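Local atomic coordinates of acetylglutamate kinase (PDB entry 3L86), a protein that probably catalyses the ATP-dependent phosphorylation of N-acetyl-L-glutamate, the second step from glutamate to N-acetylornithine in arginine biosynthesis. Residues Ile93-Met104 with Leu146-Val154. Residues are numbered along the deposited sequence; the frame is centred on the assembly and turned at random.
With NLG (N-acetyl-L-glutamate), chain C.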
loop_
_atom_site.group_PDB
_atom_site.type_symbol
_atom_site.label_atom_id
_atom_site.label_comp_id
_atom_site.label_asym_id
_atom_site.label_seq_id
_atom_site.Cartn_x
_atom_site.Cartn_y
_atom_site.Cartn_z
ATOM N N ILE A 93 -14.874 -7.740 6.688
ATOM C CA ILE A 93 -14.831 -8.148 8.075
ATOM C C ILE A 93 -13.586 -7.548 8.653
ATOM O O ILE A 93 -12.476 -7.890 8.215
ATOM C CB ILE A 93 -14.688 -9.667 8.213
ATOM C CG1 ILE A 93 -15.934 -10.359 7.676
ATOM C CG2 ILE A 93 -14.459 -10.053 9.655
ATOM C CD1 ILE A 93 -16.023 -11.828 8.002
ATOM N N ASN A 94 -13.747 -6.640 9.617
ATOM C CA ASN A 94 -12.572 -6.069 10.264
ATOM C C ASN A 94 -11.771 -5.294 9.218
ATOM O O ASN A 94 -10.543 -5.319 9.224
ATOM C CB ASN A 94 -11.702 -7.199 10.862
ATOM C CG ASN A 94 -12.307 -7.812 12.157
ATOM O OD1 ASN A 94 -12.325 -9.046 12.331
ATOM N ND2 ASN A 94 -12.768 -6.949 13.070
ATOM N N GLY A 95 -12.480 -4.620 8.319
ATOM C CA GLY A 95 -11.865 -3.883 7.222
ATOM C C GLY A 95 -11.192 -4.726 6.116
ATOM O O GLY A 95 -10.612 -4.159 5.202
ATOM N N LEU A 96 -11.309 -6.050 6.169
ATOM C CA LEU A 96 -10.698 -6.942 5.126
ATOM C C LEU A 96 -11.768 -7.611 4.257
ATOM O O LEU A 96 -12.748 -8.136 4.784
ATOM C CB LEU A 96 -9.806 -8.000 5.804
ATOM C CG LEU A 96 -8.700 -7.452 6.716
ATOM C CD1 LEU A 96 -8.028 -8.613 7.432
ATOM C CD2 LEU A 96 -7.613 -6.643 5.918
ATOM N N ARG A 97 -11.589 -7.616 2.940
ATOM C CA ARG A 97 -12.613 -8.171 1.995
ATOM C C ARG A 97 -12.573 -9.697 2.016
ATOM O O ARG A 97 -11.494 -10.264 1.829
ATOM C CB ARG A 97 -12.321 -7.708 0.538
ATOM C CG ARG A 97 -13.400 -8.055 -0.568
ATOM C CD ARG A 97 -12.815 -7.727 -2.035
ATOM N NE ARG A 97 -12.446 -6.310 -2.036
ATOM C CZ ARG A 97 -13.319 -5.329 -2.272
ATOM N NH1 ARG A 97 -14.596 -5.599 -2.613
ATOM N NH2 ARG A 97 -12.909 -4.078 -2.193
ATOM N N VAL A 98 -13.735 -10.329 2.231
ATOM C CA VAL A 98 -13.898 -11.763 2.104
ATOM C C VAL A 98 -13.812 -12.109 0.608
ATOM O O VAL A 98 -14.548 -11.520 -0.179
ATOM C CB VAL A 98 -15.238 -12.226 2.754
ATOM C CG1 VAL A 98 -15.493 -13.771 2.535
ATOM C CG2 VAL A 98 -15.202 -11.928 4.295
ATOM N N THR A 99 -12.872 -12.990 0.211
ATOM C CA THR A 99 -12.510 -13.156 -1.233
ATOM C C THR A 99 -12.528 -14.624 -1.659
ATOM O O THR A 99 -11.689 -15.422 -1.230
ATOM C CB THR A 99 -11.064 -12.534 -1.522
ATOM O OG1 THR A 99 -10.959 -11.212 -0.944
ATOM C CG2 THR A 99 -10.750 -12.456 -3.026
ATOM N N SER A 100 -13.479 -15.027 -2.478
ATOM C CA SER A 100 -13.478 -16.415 -2.944
ATOM C C SER A 100 -12.481 -16.604 -4.073
ATOM O O SER A 100 -12.022 -15.624 -4.654
ATOM C CB SER A 100 -14.873 -16.817 -3.464
ATOM O OG SER A 100 -15.129 -16.198 -4.720
ATOM N N LYS A 101 -12.173 -17.851 -4.436
ATOM C CA LYS A 101 -11.314 -18.071 -5.598
ATOM C C LYS A 101 -11.853 -17.446 -6.919
ATOM O O LYS A 101 -11.058 -16.902 -7.725
ATOM C CB LYS A 101 -11.112 -19.563 -5.797
ATOM C CG LYS A 101 -10.697 -19.880 -7.171
ATOM C CD LYS A 101 -9.346 -20.301 -7.224
ATOM C CE LYS A 101 -9.388 -21.790 -7.377
ATOM N NZ LYS A 101 -8.195 -22.255 -8.120
ATOM N N ASP A 102 -13.164 -17.536 -7.161
ATOM C CA ASP A 102 -13.761 -16.842 -8.307
ATOM C C ASP A 102 -13.583 -15.306 -8.190
ATOM O O ASP A 102 -13.364 -14.632 -9.209
ATOM C CB ASP A 102 -15.246 -17.191 -8.544
ATOM C CG ASP A 102 -15.454 -18.639 -9.126
ATOM O OD1 ASP A 102 -14.500 -19.240 -9.703
ATOM O OD2 ASP A 102 -16.572 -19.194 -8.920
ATOM N N ASP A 103 -13.693 -14.767 -6.994
ATOM C CA ASP A 103 -13.474 -13.361 -6.736
ATOM C C ASP A 103 -12.087 -12.813 -7.189
ATOM O O ASP A 103 -11.980 -11.665 -7.566
ATOM C CB ASP A 103 -13.750 -13.003 -5.268
ATOM C CG ASP A 103 -15.251 -13.055 -4.890
ATOM O OD1 ASP A 103 -16.136 -12.993 -5.723
ATOM O OD2 ASP A 103 -15.497 -13.152 -3.739
ATOM N N MET A 104 -11.080 -13.654 -7.113
ATOM C CA MET A 104 -9.696 -13.284 -7.407
ATOM C C MET A 104 -9.538 -12.849 -8.863
ATOM O O MET A 104 -8.709 -12.007 -9.206
ATOM C CB MET A 104 -8.730 -14.460 -7.096
ATOM C CG MET A 104 -8.385 -14.665 -5.564
ATOM S SD MET A 104 -7.519 -13.187 -4.854
ATOM C CE MET A 104 -6.069 -12.820 -5.933
ATOM N N LEU A 146 -4.593 -16.016 5.482
ATOM C CA LEU A 146 -4.805 -15.449 6.758
ATOM C C LEU A 146 -5.678 -16.363 7.649
ATOM O O LEU A 146 -5.374 -16.560 8.763
ATOM C CB LEU A 146 -5.383 -14.037 6.608
ATOM C CG LEU A 146 -5.561 -13.155 7.841
ATOM C CD1 LEU A 146 -4.318 -13.093 8.721
ATOM C CD2 LEU A 146 -6.081 -11.760 7.552
ATOM N N ASP A 147 -6.743 -16.913 7.068
ATOM C CA ASP A 147 -7.800 -17.715 7.713
ATOM C C ASP A 147 -8.837 -18.087 6.685
ATOM O O ASP A 147 -9.791 -17.397 6.499
ATOM C CB ASP A 147 -8.446 -16.964 8.907
ATOM C CG ASP A 147 -9.593 -17.757 9.620
ATOM O OD1 ASP A 147 -9.917 -18.890 9.282
ATOM O OD2 ASP A 147 -10.121 -17.170 10.561
ATOM N N LYS A 148 -8.567 -19.163 5.994
ATOM C CA LYS A 148 -9.381 -19.616 4.868
ATOM C C LYS A 148 -10.848 -19.658 5.157
ATOM O O LYS A 148 -11.558 -19.155 4.403
ATOM C CB LYS A 148 -8.966 -20.992 4.334
ATOM C CG LYS A 148 -8.186 -21.065 3.128
ATOM C CD LYS A 148 -7.777 -22.517 2.903
ATOM C CE LYS A 148 -6.691 -22.693 1.879
ATOM N NZ LYS A 148 -6.629 -24.022 1.204
ATOM N N ASP A 149 -11.257 -20.281 6.271
ATOM C CA ASP A 149 -12.714 -20.414 6.583
ATOM C C ASP A 149 -13.396 -19.049 6.791
ATOM O O ASP A 149 -14.548 -18.862 6.437
ATOM C CB ASP A 149 -12.949 -21.276 7.843
ATOM C CG ASP A 149 -12.847 -22.779 7.571
ATOM O OD1 ASP A 149 -12.873 -23.201 6.387
ATOM O OD2 ASP A 149 -12.691 -23.527 8.550
ATOM N N THR A 150 -12.692 -18.088 7.369
ATOM C CA THR A 150 -13.284 -16.748 7.485
ATOM C C THR A 150 -13.191 -15.816 6.266
ATOM O O THR A 150 -14.161 -15.151 5.929
ATOM C CB THR A 150 -12.725 -16.027 8.699
ATOM O OG1 THR A 150 -12.914 -16.879 9.855
ATOM C CG2 THR A 150 -13.477 -14.700 8.933
ATOM N N TYR A 151 -12.018 -15.735 5.629
ATOM C CA TYR A 151 -11.728 -14.733 4.595
ATOM C C TYR A 151 -11.518 -15.332 3.216
ATOM O O TYR A 151 -11.521 -14.586 2.240
ATOM C CB TYR A 151 -10.445 -13.916 4.894
ATOM C CG TYR A 151 -10.425 -13.188 6.221
ATOM C CD1 TYR A 151 -11.128 -11.998 6.422
ATOM C CD2 TYR A 151 -9.744 -13.719 7.280
ATOM C CE1 TYR A 151 -11.087 -11.335 7.705
ATOM C CE2 TYR A 151 -9.714 -13.098 8.510
ATOM C CZ TYR A 151 -10.388 -11.911 8.717
ATOM O OH TYR A 151 -10.317 -11.344 9.998
ATOM N N GLY A 152 -11.319 -16.652 3.087
ATOM C CA GLY A 152 -11.091 -17.181 1.735
ATOM C C GLY A 152 -9.642 -16.969 1.256
ATOM O O GLY A 152 -8.711 -17.297 1.991
ATOM N N TYR A 153 -9.468 -16.390 0.051
ATOM C CA TYR A 153 -8.163 -16.143 -0.600
ATOM C C TYR A 153 -7.455 -14.820 -0.184
ATOM O O TYR A 153 -6.879 -14.127 -1.028
ATOM C CB TYR A 153 -8.319 -16.210 -2.140
ATOM C CG TYR A 153 -8.328 -17.652 -2.631
ATOM C CD1 TYR A 153 -9.349 -18.548 -2.263
ATOM C CD2 TYR A 153 -7.298 -18.131 -3.440
ATOM C CE1 TYR A 153 -9.306 -19.931 -2.720
ATOM C CE2 TYR A 153 -7.270 -19.442 -3.893
ATOM C CZ TYR A 153 -8.259 -20.341 -3.516
ATOM O OH TYR A 153 -8.152 -21.649 -3.989
ATOM N N VAL A 154 -7.589 -14.434 1.075
ATOM C CA VAL A 154 -6.855 -13.293 1.659
ATOM C C VAL A 154 -5.513 -13.743 2.264
ATOM O O VAL A 154 -5.446 -14.753 2.980
ATOM C CB VAL A 154 -7.742 -12.526 2.669
ATOM C CG1 VAL A 154 -6.962 -11.439 3.426
ATOM C CG2 VAL A 154 -8.915 -11.844 1.877
HETATM C CA NLG C . -7.692 -5.544 -0.132
HETATM C C NLG C . -7.960 -6.534 0.851
HETATM O OXT NLG C . -8.886 -6.499 1.668
HETATM O O NLG C . -7.403 -7.497 1.231
HETATM C CB NLG C . -6.779 -5.151 -1.307
HETATM C CG NLG C . -6.856 -3.715 -1.972
HETATM C CD NLG C . -6.613 -2.356 -1.190
HETATM O OE1 NLG C . -6.088 -2.430 -0.116
HETATM O OE2 NLG C . -6.958 -1.234 -1.597
HETATM C C7 NLG C . -9.726 -4.841 -1.067
HETATM C C8 NLG C . -10.425 -3.864 -1.201
HETATM O O7 NLG C . -9.921 -5.953 -1.494
HETATM N N2 NLG C . -8.641 -4.783 -0.396
#
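Thr99 and Gly152 form a single beta bridge: Thr99 N donates to Tyr151 O at 2.9 Å, almost straight, and Tyr153 N returns to Thr99 O at 2.7 Å. Glycine suits position 152, where a side chain would run into Thr99 O and the preceding carbonyl. Followed outward, Tyr153 CB meets Met104 CG at 3.8 Å, CD1 passes the backbone of Lys101, and Lys101 CB sits over one ring face, 4.0 Å from the centroid, in a CH-pi contact. At the tip, OH comes 3.6 Å from Lys101 CE, so the lysine methylenes run on past the phenol end. Tyr151 packs against the beta hairpin, its CE1 4.0 Å from both Ile93 CB and Leu96 CB, with Ile93 O at the ring edge. Thr99 OG1, beside its own backbone N (chi1 -48°), donates to Arg97 O and accepts from Asn190 ND2, which also binds NLG, making Thr99 second-shell. Arg97 turns away from 146-154, bends at chi3 and gives NE to NLG O7 at 2.6 Å, while its backbone N reaches OXT. Ser100 and Asp103 close a capping box on helix 101-125. Segment 146-154 packs behind hairpin 92-97, which lines the N-acetylglutamate site and corresponds to the lid seen in related acetylglutamate kinases.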